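PDB 1FKM: GTPase-activating protein GYP1 from Saccharomyces cerevisiae, which stimulates GTP hydrolysis by the Ypt/Rab GTPases Ypt1 and Ypt7, supplying an arginine and a glutamine finger in trans from its TBC domain. Local coordinates for residues Q114-L119 / D173-T178; I337-Q342 / N357-D362; L201-N206 / R235-L240. One frame throughout, in Å; residues are numbered along the deposited sequence. Where two conformers were deposited one is given.

Interaction 1. Residues Q114-L119 / D173-T178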
loop_
_atom_site.group_PDB
_atom_site.type_symbol
_atom_site.label_atom_id
_atom_site.label_comp_id
_atom_site.label_asym_id
_atom_site.label_seq_id
_atom_site.Cartn_x
_atom_site.Cartn_y
_atom_site.Cartn_z
ATOM N N GLN A 114 -8.844 1.690 13.695
ATOM C CA GLN A 114 -8.533 1.032 14.963
ATOM C C GLN A 114 -9.036 -0.417 14.928
ATOM O O GLN A 114 -8.305 -1.352 15.277
ATOM C CB GLN A 114 -9.201 1.802 16.111
ATOM C CG GLN A 114 -9.155 1.147 17.495
ATOM C CD GLN A 114 -7.792 1.227 18.160
ATOM O OE1 GLN A 114 -7.099 2.243 18.070
ATOM N NE2 GLN A 114 -7.410 0.161 18.856
ATOM N N ARG A 115 -10.280 -0.597 14.499
ATOM C CA ARG A 115 -10.876 -1.933 14.430
ATOM C C ARG A 115 -10.182 -2.825 13.403
ATOM O O ARG A 115 -9.915 -4.003 13.662
ATOM C CB ARG A 115 -12.369 -1.836 14.097
ATOM C CG ARG A 115 -13.223 -1.207 15.193
ATOM C CD ARG A 115 -14.709 -1.334 14.878
ATOM N NE ARG A 115 -15.172 -0.390 13.864
ATOM C CZ ARG A 115 -15.627 0.833 14.128
ATOM N NH1 ARG A 115 -15.681 1.269 15.382
ATOM N NH2 ARG A 115 -16.047 1.620 13.141
ATOM N N ILE A 116 -9.902 -2.267 12.231
ATOM C CA ILE A 116 -9.230 -3.025 11.179
ATOM C C ILE A 116 -7.866 -3.533 11.635
ATOM O O ILE A 116 -7.552 -4.720 11.500
ATOM C CB ILE A 116 -9.036 -2.158 9.911
ATOM C CG1 ILE A 116 -10.401 -1.829 9.296
ATOM C CG2 ILE A 116 -8.155 -2.894 8.912
ATOM C CD1 ILE A 116 -10.349 -0.773 8.184
ATOM N N LEU A 117 -7.054 -2.635 12.181
ATOM C CA LEU A 117 -5.722 -3.014 12.622
ATOM C C LEU A 117 -5.754 -3.943 13.819
ATOM O O LEU A 117 -4.922 -4.843 13.935
ATOM C CB LEU A 117 -4.901 -1.770 12.959
ATOM C CG LEU A 117 -4.637 -0.855 11.759
ATOM C CD1 LEU A 117 -3.873 0.382 12.217
ATOM C CD2 LEU A 117 -3.845 -1.606 10.703
ATOM N N TYR A 118 -6.719 -3.726 14.706
ATOM C CA TYR A 118 -6.839 -4.562 15.894
ATOM C C TYR A 118 -7.135 -6.000 15.485
ATOM O O TYR A 118 -6.499 -6.937 15.975
ATOM C CB TYR A 118 -7.956 -4.039 16.798
ATOM C CG TYR A 118 -8.183 -4.882 18.031
ATOM C CD1 TYR A 118 -7.207 -4.978 19.025
ATOM C CD2 TYR A 118 -9.369 -5.597 18.198
ATOM C CE1 TYR A 118 -7.407 -5.768 20.161
ATOM C CE2 TYR A 118 -9.580 -6.393 19.325
ATOM C CZ TYR A 118 -8.597 -6.475 20.302
ATOM O OH TYR A 118 -8.797 -7.280 21.405
ATOM N N LEU A 119 -8.101 -6.176 14.587
ATOM C CA LEU A 119 -8.466 -7.517 14.140
ATOM C C LEU A 119 -7.299 -8.220 13.463
ATOM O O LEU A 119 -7.062 -9.409 13.692
ATOM C CB LEU A 119 -9.665 -7.467 13.187
ATOM C CG LEU A 119 -10.156 -8.848 12.727
ATOM C CD1 LEU A 119 -10.526 -9.699 13.945
ATOM C CD2 LEU A 119 -11.350 -8.688 11.798
ATOM N N ASP A 173 -18.908 -2.370 6.016
ATOM C CA ASP A 173 -18.612 -3.125 4.793
ATOM C C ASP A 173 -17.248 -2.667 4.266
ATOM O O ASP A 173 -16.446 -3.474 3.815
ATOM C CB ASP A 173 -19.648 -2.865 3.698
ATOM C CG ASP A 173 -21.003 -3.468 4.005
ATOM O OD1 ASP A 173 -21.078 -4.418 4.816
ATOM O OD2 ASP A 173 -21.996 -2.995 3.413
ATOM N N LEU A 174 -17.018 -1.357 4.307
ATOM C CA LEU A 174 -15.760 -0.759 3.858
ATOM C C LEU A 174 -14.613 -1.302 4.711
ATOM O O LEU A 174 -13.549 -1.664 4.195
ATOM C CB LEU A 174 -15.833 0.769 3.989
ATOM C CG LEU A 174 -14.512 1.541 3.822
ATOM C CD1 LEU A 174 -14.027 1.419 2.385
ATOM C CD2 LEU A 174 -14.714 2.999 4.195
ATOM N N GLU A 175 -14.843 -1.353 6.023
ATOM C CA GLU A 175 -13.857 -1.863 6.969
ATOM C C GLU A 175 -13.486 -3.304 6.640
ATOM O O GLU A 175 -12.318 -3.673 6.654
ATOM C CB GLU A 175 -14.411 -1.806 8.401
ATOM C CG GLU A 175 -14.307 -0.438 9.066
ATOM C CD GLU A 175 -14.971 -0.402 10.436
ATOM O OE1 GLU A 175 -14.922 -1.419 11.165
ATOM O OE2 GLU A 175 -15.530 0.654 10.789
ATOM N N ALA A 176 -14.499 -4.115 6.358
ATOM C CA ALA A 176 -14.284 -5.522 6.033
ATOM C C ALA A 176 -13.442 -5.679 4.760
ATOM O O ALA A 176 -12.463 -6.432 4.738
ATOM C CB ALA A 176 -15.635 -6.219 5.865
ATOM N N ASP A 177 -13.820 -4.968 3.702
ATOM C CA ASP A 177 -13.077 -5.054 2.449
ATOM C C ASP A 177 -11.626 -4.621 2.663
ATOM O O ASP A 177 -10.704 -5.267 2.176
ATOM C CB ASP A 177 -13.710 -4.169 1.373
ATOM C CG ASP A 177 -15.093 -4.651 0.948
ATOM O OD1 ASP A 177 -15.525 -5.744 1.387
ATOM O OD2 ASP A 177 -15.746 -3.932 0.158
ATOM N N THR A 178 -11.438 -3.524 3.391
ATOM C CA THR A 178 -10.107 -3.002 3.670
ATOM C C THR A 178 -9.296 -4.041 4.443
ATOM O O THR A 178 -8.140 -4.324 4.111
ATOM C CB THR A 178 -10.206 -1.688 4.480
ATOM O OG1 THR A 178 -10.956 -0.724 3.724
ATOM C CG2 THR A 178 -8.817 -1.119 4.764
#
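Arg115 and Glu175 meet in a two-pronged salt bridge that spans helices 107-123 and 168-186, whose short segments run in roughly the same direction, with axes 9.7 Å apart and an angle of 37° between them. Glu175 can be followed outward from its backbone. Glu175 CB faces helix 107-123 and lies 4.1 Å from Ile116 CG1. Glu175 CG, set beside the backbone N, comes 4.1 Å from Ile116 CD1, which gives the aliphatic half of the side chain an apolar neighbour. Beyond CG the chain runs extended and carries the carboxylate to the edge of the Arg115 guanidinium, the two planes being turned 29° apart. Glu175 OE1 receives the nearly straight bond from Arg115 NE, 2.9 Å long, while Glu175 OE2 takes the shorter one, 2.6 Å from Arg115 NH2. Both oxygens are met on their syn sides, and both lie close to the guanidinium plane. Using NE and NH2, one to each oxygen, the arginine grips side-on; the bend at chi3 (-77°) turns that edge to the carboxylate. Next to the ion pair, Ile116 CD1 packs 3.8 Å from Thr178 CG2, the two side chains crossing at about a right angle. Thr178 OG1 turns back to its own helix, donating to Leu174 O from above the carbonyl plane; the backbone N of Thr178 reaches that oxygen from the opposite face. Tyr68, from helix 57-74, also hydrogen-bonds to Glu175 OE1, and Ser112, one turn before Ile116, to Glu175 OE2. Each oxygen of this buried carboxylate thus has a partner besides the arginine, which fixes its rotation. Such a network would be expected to favour the ionised form of Glu175 and to offset the cost of placing its charge between helices of the TBC domain.

Interaction 2. Residues I337-Q342 / N357-D362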
loop_
_atom_site.group_PDB
_atom_site.type_symbol
_atom_site.label_atom_id
_atom_site.label_comp_id
_atom_site.label_asym_id
_atom_site.label_seq_id
_atom_site.Cartn_x
_atom_site.Cartn_y
_atom_site.Cartn_z
ATOM N N ILE A 337 19.081 5.397 -7.180
ATOM C CA ILE A 337 20.015 5.700 -8.258
ATOM C C ILE A 337 19.682 7.004 -8.973
ATOM O O ILE A 337 20.566 7.661 -9.523
ATOM C CB ILE A 337 20.072 4.541 -9.287
ATOM C CG1 ILE A 337 20.569 3.264 -8.602
ATOM C CG2 ILE A 337 20.999 4.898 -10.442
ATOM C CD1 ILE A 337 21.913 3.398 -7.926
ATOM N N LYS A 338 18.411 7.384 -8.962
ATOM C CA LYS A 338 18.003 8.619 -9.612
ATOM C C LYS A 338 18.711 9.814 -8.969
ATOM O O LYS A 338 18.996 10.810 -9.638
ATOM C CB LYS A 338 16.488 8.801 -9.506
ATOM C CG LYS A 338 15.977 10.087 -10.134
ATOM C CD LYS A 338 14.463 10.176 -10.065
ATOM C CE LYS A 338 13.959 11.492 -10.648
ATOM N NZ LYS A 338 14.357 11.663 -12.073
ATOM N N TRP A 339 18.995 9.704 -7.674
ATOM C CA TRP A 339 19.658 10.775 -6.933
ATOM C C TRP A 339 21.173 10.575 -6.842
ATOM O O TRP A 339 21.872 11.373 -6.219
ATOM C CB TRP A 339 19.088 10.860 -5.516
ATOM C CG TRP A 339 17.587 10.812 -5.450
ATOM C CD1 TRP A 339 16.824 9.857 -4.839
ATOM C CD2 TRP A 339 16.670 11.751 -6.020
ATOM N NE1 TRP A 339 15.489 10.141 -4.995
ATOM C CE2 TRP A 339 15.365 11.299 -5.716
ATOM C CE3 TRP A 339 16.824 12.933 -6.759
ATOM C CZ2 TRP A 339 14.220 11.985 -6.125
ATOM C CZ3 TRP A 339 15.685 13.617 -7.165
ATOM C CH2 TRP A 339 14.399 13.139 -6.845
ATOM N N SER A 340 21.673 9.518 -7.470
ATOM C CA SER A 340 23.098 9.189 -7.427
ATOM C C SER A 340 24.077 10.364 -7.557
ATOM O O SER A 340 24.922 10.567 -6.687
ATOM C CB SER A 340 23.424 8.139 -8.492
ATOM O OG SER A 340 24.746 7.656 -8.329
ATOM N N ASP A 341 23.977 11.129 -8.640
ATOM C CA ASP A 341 24.883 12.259 -8.841
ATOM C C ASP A 341 24.825 13.252 -7.682
ATOM O O ASP A 341 25.860 13.723 -7.202
ATOM C CB ASP A 341 24.561 12.974 -10.156
ATOM C CG ASP A 341 24.720 12.069 -11.362
ATOM O OD1 ASP A 341 25.792 11.444 -11.499
ATOM O OD2 ASP A 341 23.775 11.984 -12.176
ATOM N N GLN A 342 23.615 13.568 -7.235
ATOM C CA GLN A 342 23.433 14.499 -6.123
ATOM C C GLN A 342 24.012 13.948 -4.818
ATOM O O GLN A 342 24.662 14.670 -4.068
ATOM C CB GLN A 342 21.945 14.796 -5.923
ATOM C CG GLN A 342 21.318 15.663 -6.999
ATOM C CD GLN A 342 19.810 15.779 -6.841
ATOM O OE1 GLN A 342 19.065 14.875 -7.219
ATOM N NE2 GLN A 342 19.356 16.887 -6.266
ATOM N N ASN A 357 13.693 12.719 3.090
ATOM C CA ASN A 357 12.854 13.825 2.637
ATOM C C ASN A 357 13.112 14.112 1.157
ATOM O O ASN A 357 13.425 15.241 0.782
ATOM C CB ASN A 357 13.149 15.077 3.466
ATOM C CG ASN A 357 12.872 14.877 4.942
ATOM O OD1 ASN A 357 11.724 14.703 5.351
ATOM N ND2 ASN A 357 13.928 14.893 5.750
ATOM N N PRO A 358 12.979 13.087 0.296
ATOM C CA PRO A 358 13.199 13.220 -1.150
ATOM C C PRO A 358 12.288 14.274 -1.775
ATOM O O PRO A 358 11.139 14.424 -1.370
ATOM C CB PRO A 358 12.881 11.823 -1.683
ATOM C CG PRO A 358 13.110 10.932 -0.508
ATOM C CD PRO A 358 12.534 11.723 0.625
ATOM N N PRO A 359 12.791 15.011 -2.779
ATOM C CA PRO A 359 12.023 16.055 -3.468
ATOM C C PRO A 359 11.051 15.459 -4.485
ATOM O O PRO A 359 11.224 15.616 -5.694
ATOM C CB PRO A 359 13.113 16.893 -4.127
ATOM C CG PRO A 359 14.127 15.845 -4.498
ATOM C CD PRO A 359 14.188 14.984 -3.256
ATOM N N THR A 360 10.023 14.781 -3.984
ATOM C CA THR A 360 9.029 14.126 -4.834
ATOM C C THR A 360 7.663 14.801 -4.747
ATOM O O THR A 360 6.676 14.303 -5.295
ATOM C CB THR A 360 8.844 12.667 -4.406
ATOM O OG1 THR A 360 8.366 12.636 -3.054
ATOM C CG2 THR A 360 10.169 11.916 -4.487
ATOM N N LYS A 361 7.617 15.931 -4.052
ATOM C CA LYS A 361 6.383 16.679 -3.855
ATOM C C LYS A 361 5.617 16.979 -5.140
ATOM O O LYS A 361 4.389 16.859 -5.182
ATOM C CB LYS A 361 6.695 17.987 -3.126
ATOM C CG LYS A 361 5.477 18.798 -2.731
ATOM C CD LYS A 361 5.859 19.956 -1.816
ATOM C CE LYS A 361 6.336 19.470 -0.445
ATOM N NZ LYS A 361 7.586 18.658 -0.496
ATOM N N ASP A 362 6.340 17.356 -6.189
ATOM C CA ASP A 362 5.703 17.693 -7.454
ATOM C C ASP A 362 5.796 16.620 -8.529
ATOM O O ASP A 362 5.609 16.910 -9.708
ATOM C CB ASP A 362 6.276 19.007 -7.993
ATOM C CG ASP A 362 6.008 20.180 -7.069
ATOM O OD1 ASP A 362 4.835 20.384 -6.690
ATOM O OD2 ASP A 362 6.966 20.902 -6.723
#
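Pro359, the centre of an inverse gamma turn in the loop between helices 348-355 and 365-382, lays its ring over the indole of Trp339, which stands at the junction of helices 324-338 and 340-343. Trp339 CG stands anti to the carbonyl carbon, beside the backbone N (chi1 -46°), which sends the indole across to the loop. The two side chains approach from opposite directions. Pro359 CD sits over one face of the six-membered ring, 4.3 Å from the Trp339 ring centroid and 20° off the normal, which meets the geometry of a CH-pi contact. Pro359 CG makes the closest touch, 3.6 Å from Trp339 CH2 near the ring's rim. Thr360 arrives differently: Thr360 CG2 lies at the edge of the indole, 4.4 Å from Trp339 CZ2, while its OG1 hydrogen-bonds to Glu244 O. On the face opposite Pro359 lies Lys338 CD, so aliphatic groups flank both sides of the indole. Replacing Trp339 with an alanine would probably leave Pro359 without its aromatic platform and open a gap between the loop and the helix junction. Phe335 and Phe354 add edge-to-face contacts to the buried indole, and the whole is a proline-aromatic CH-pi packing that ties an interhelical loop to a small aromatic cluster.

Interaction 3. Residues L201-N206 / R235-L240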
loop_
_atom_site.group_PDB
_atom_site.type_symbol
_atom_site.label_atom_id
_atom_site.label_comp_id
_atom_site.label_asym_id
_atom_site.label_seq_id
_atom_site.Cartn_x
_atom_site.Cartn_y
_atom_site.Cartn_z
ATOM N N LEU A 201 15.013 -6.619 7.127
ATOM C CA LEU A 201 16.473 -6.637 7.175
ATOM C C LEU A 201 17.029 -7.314 5.927
ATOM O O LEU A 201 18.057 -6.895 5.388
ATOM C CB LEU A 201 16.968 -7.359 8.436
ATOM C CG LEU A 201 16.669 -6.643 9.760
ATOM C CD1 LEU A 201 17.137 -7.492 10.942
ATOM C CD2 LEU A 201 17.369 -5.290 9.772
ATOM N N ARG A 202 16.344 -8.354 5.460
ATOM C CA ARG A 202 16.771 -9.068 4.260
ATOM C C ARG A 202 16.596 -8.167 3.032
ATOM O O ARG A 202 17.417 -8.180 2.119
ATOM C CB ARG A 202 15.945 -10.345 4.089
ATOM C CG ARG A 202 16.376 -11.222 2.928
ATOM C CD ARG A 202 15.526 -12.483 2.852
ATOM N NE ARG A 202 14.117 -12.179 2.613
ATOM C CZ ARG A 202 13.133 -12.439 3.470
ATOM N NH1 ARG A 202 13.398 -13.015 4.638
ATOM N NH2 ARG A 202 11.882 -12.124 3.160
ATOM N N GLN A 203 15.512 -7.397 3.014
ATOM C CA GLN A 203 15.231 -6.473 1.911
ATOM C C GLN A 203 16.304 -5.389 1.831
ATOM O O GLN A 203 16.789 -5.051 0.747
ATOM C CB GLN A 203 13.870 -5.805 2.118
ATOM C CG GLN A 203 12.673 -6.665 1.764
ATOM C CD GLN A 203 12.532 -6.861 0.270
ATOM O OE1 GLN A 203 13.247 -7.665 -0.335
ATOM N NE2 GLN A 203 11.616 -6.110 -0.341
ATOM N N VAL A 204 16.662 -4.835 2.982
ATOM C CA VAL A 204 17.673 -3.788 3.033
ATOM C C VAL A 204 19.019 -4.346 2.572
ATOM O O VAL A 204 19.766 -3.666 1.864
ATOM C CB VAL A 204 17.791 -3.204 4.461
ATOM C CG1 VAL A 204 18.959 -2.226 4.543
ATOM C CG2 VAL A 204 16.494 -2.484 4.821
ATOM N N LYS A 205 19.324 -5.583 2.958
ATOM C CA LYS A 205 20.581 -6.216 2.540
ATOM C C LYS A 205 20.574 -6.424 1.022
ATOM O O LYS A 205 21.593 -6.234 0.350
ATOM C CB LYS A 205 20.762 -7.570 3.233
ATOM C CG LYS A 205 20.895 -7.483 4.740
ATOM C CD LYS A 205 20.865 -8.861 5.385
ATOM C CE LYS A 205 20.881 -8.764 6.906
ATOM N NZ LYS A 205 20.784 -10.105 7.550
ATOM N N ASN A 206 19.419 -6.828 0.494
ATOM C CA ASN A 206 19.258 -7.053 -0.939
ATOM C C ASN A 206 19.439 -5.754 -1.715
ATOM O O ASN A 206 20.034 -5.752 -2.794
ATOM C CB ASN A 206 17.879 -7.655 -1.235
ATOM C CG ASN A 206 17.793 -9.127 -0.871
ATOM O OD1 ASN A 206 16.712 -9.714 -0.858
ATOM N ND2 ASN A 206 18.935 -9.733 -0.583
ATOM N N ARG A 235 12.663 2.538 6.480
ATOM C CA ARG A 235 11.352 3.142 6.290
ATOM C C ARG A 235 10.833 2.873 4.879
ATOM O O ARG A 235 9.639 2.638 4.686
ATOM C CB ARG A 235 11.416 4.649 6.554
ATOM C CG ARG A 235 10.051 5.295 6.757
ATOM C CD ARG A 235 10.175 6.785 7.061
ATOM N NE ARG A 235 10.665 7.545 5.914
ATOM C CZ ARG A 235 10.909 8.851 5.932
ATOM N NH1 ARG A 235 10.712 9.549 7.039
ATOM N NH2 ARG A 235 11.342 9.463 4.838
ATOM N N TRP A 236 11.727 2.906 3.893
ATOM C CA TRP A 236 11.340 2.642 2.507
ATOM C C TRP A 236 10.717 1.249 2.414
ATOM O O TRP A 236 9.694 1.048 1.763
ATOM C CB TRP A 236 12.556 2.684 1.580
ATOM C CG TRP A 236 13.155 4.050 1.354
ATOM C CD1 TRP A 236 12.890 5.199 2.040
ATOM C CD2 TRP A 236 14.139 4.383 0.370
ATOM N NE1 TRP A 236 13.654 6.234 1.540
ATOM C CE2 TRP A 236 14.429 5.756 0.515
ATOM C CE3 TRP A 236 14.805 3.648 -0.621
ATOM C CZ2 TRP A 236 15.360 6.414 -0.296
ATOM C CZ3 TRP A 236 15.730 4.301 -1.428
ATOM C CH2 TRP A 236 15.999 5.669 -1.258
HETATM N N MSE A 237 11.356 0.285 3.067
HETATM C CA MSE A 237 10.873 -1.090 3.044
HETATM C C MSE A 237 9.654 -1.318 3.934
HETATM O O MSE A 237 8.671 -1.920 3.506
HETATM C CB MSE A 237 11.992 -2.041 3.468
HETATM C CG MSE A 237 12.485 -2.927 2.351
HETATM SE SE MSE A 237 12.995 -1.932 0.781
HETATM C CE MSE A 237 14.902 -1.863 1.065
ATOM N N ASN A 238 9.725 -0.819 5.165
ATOM C CA ASN A 238 8.659 -0.992 6.143
ATOM C C ASN A 238 7.304 -0.430 5.707
ATOM O O ASN A 238 6.267 -1.033 5.980
ATOM C CB ASN A 238 9.080 -0.360 7.478
ATOM C CG ASN A 238 8.236 -0.841 8.646
ATOM O OD1 ASN A 238 8.052 -2.044 8.835
ATOM N ND2 ASN A 238 7.733 0.094 9.444
ATOM N N CYS A 239 7.313 0.711 5.020
ATOM C CA CYS A 239 6.065 1.336 4.576
ATOM C C CYS A 239 5.908 1.330 3.054
ATOM O O CYS A 239 5.104 2.080 2.509
ATOM C CB CYS A 239 6.005 2.782 5.088
ATOM S SG CYS A 239 6.412 2.971 6.842
ATOM N N LEU A 240 6.668 0.474 2.377
ATOM C CA LEU A 240 6.623 0.383 0.922
ATOM C C LEU A 240 6.708 1.755 0.233
ATOM O O LEU A 240 5.897 2.076 -0.642
ATOM C CB LEU A 240 5.354 -0.353 0.468
ATOM C CG LEU A 240 5.216 -1.829 0.855
ATOM C CD1 LEU A 240 3.915 -2.383 0.292
ATOM C CD2 LEU A 240 6.399 -2.627 0.317
HETATM O O HOH W 1 9.918 -4.361 1.522
#
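Gln203 is the first residue of 201-206 to touch the other helix, and it does so with its methylene carbons. Gln203 CG is 3.8 Å from CG of Met237, a selenomethionine in this crystal. Gln203 CB is 3.2 Å from the same Met237 CG, shorter than a comfortable carbon-carbon contact; with Met237 chi1 at -112°, off the staggered positions, the exact placing of that atom is doubtful. A bend at chi2 (-71°) turns the Gln203 amide away from this apolar touch. There NE2 donates to Asn325 O, while Gln203 NE2 also donates to a water at 3.1 Å, which in turn makes a weak hydrogen bond of 3.4 Å to Met237 O. Val204, next in sequence, receives the far end of Met237: the methyl Met237 CE lies 3.9 Å from Val204 CA and 4.1 Å from Val204 CG2. Met237 CE also rests against the backbone of helix 198-214, 3.7 Å from Gln203 O. Its helix, 230-238, closes soon afterwards in a Schellman motif, with Leu240 at positive phi as the C-prime residue. Met237 also packs on Ile200 and Leu207 of helix 198-214 and on His328 and Cys332 of helix 324-338, which places its side chain where these two helices meet helix 230-238.

Along the chain the contacts come in series: interaction 1, then interaction 3, then interaction 2. Interactions 1 and 3 both belong to the Rab-GAP TBC domain, their centres 25 Å apart, and helices 168-186 and 198-214, one from each, are consecutive in the chain. Interactions 2 and 3 are closer, with centres 18 Å and nearest atoms about 4 Å apart, though they do not touch; helix 324-338 relates them, as its end belongs to interaction 2 and its side packs on Met237. Interactions 1 and 2 lie on opposite sides of the chain's centre, 35 Å between centres. All three are structural contacts of an all-helical protein; none includes a finger residue, although Asn238 of 235-240 hydrogen-bonds to O of Gln131, the glutamine finger.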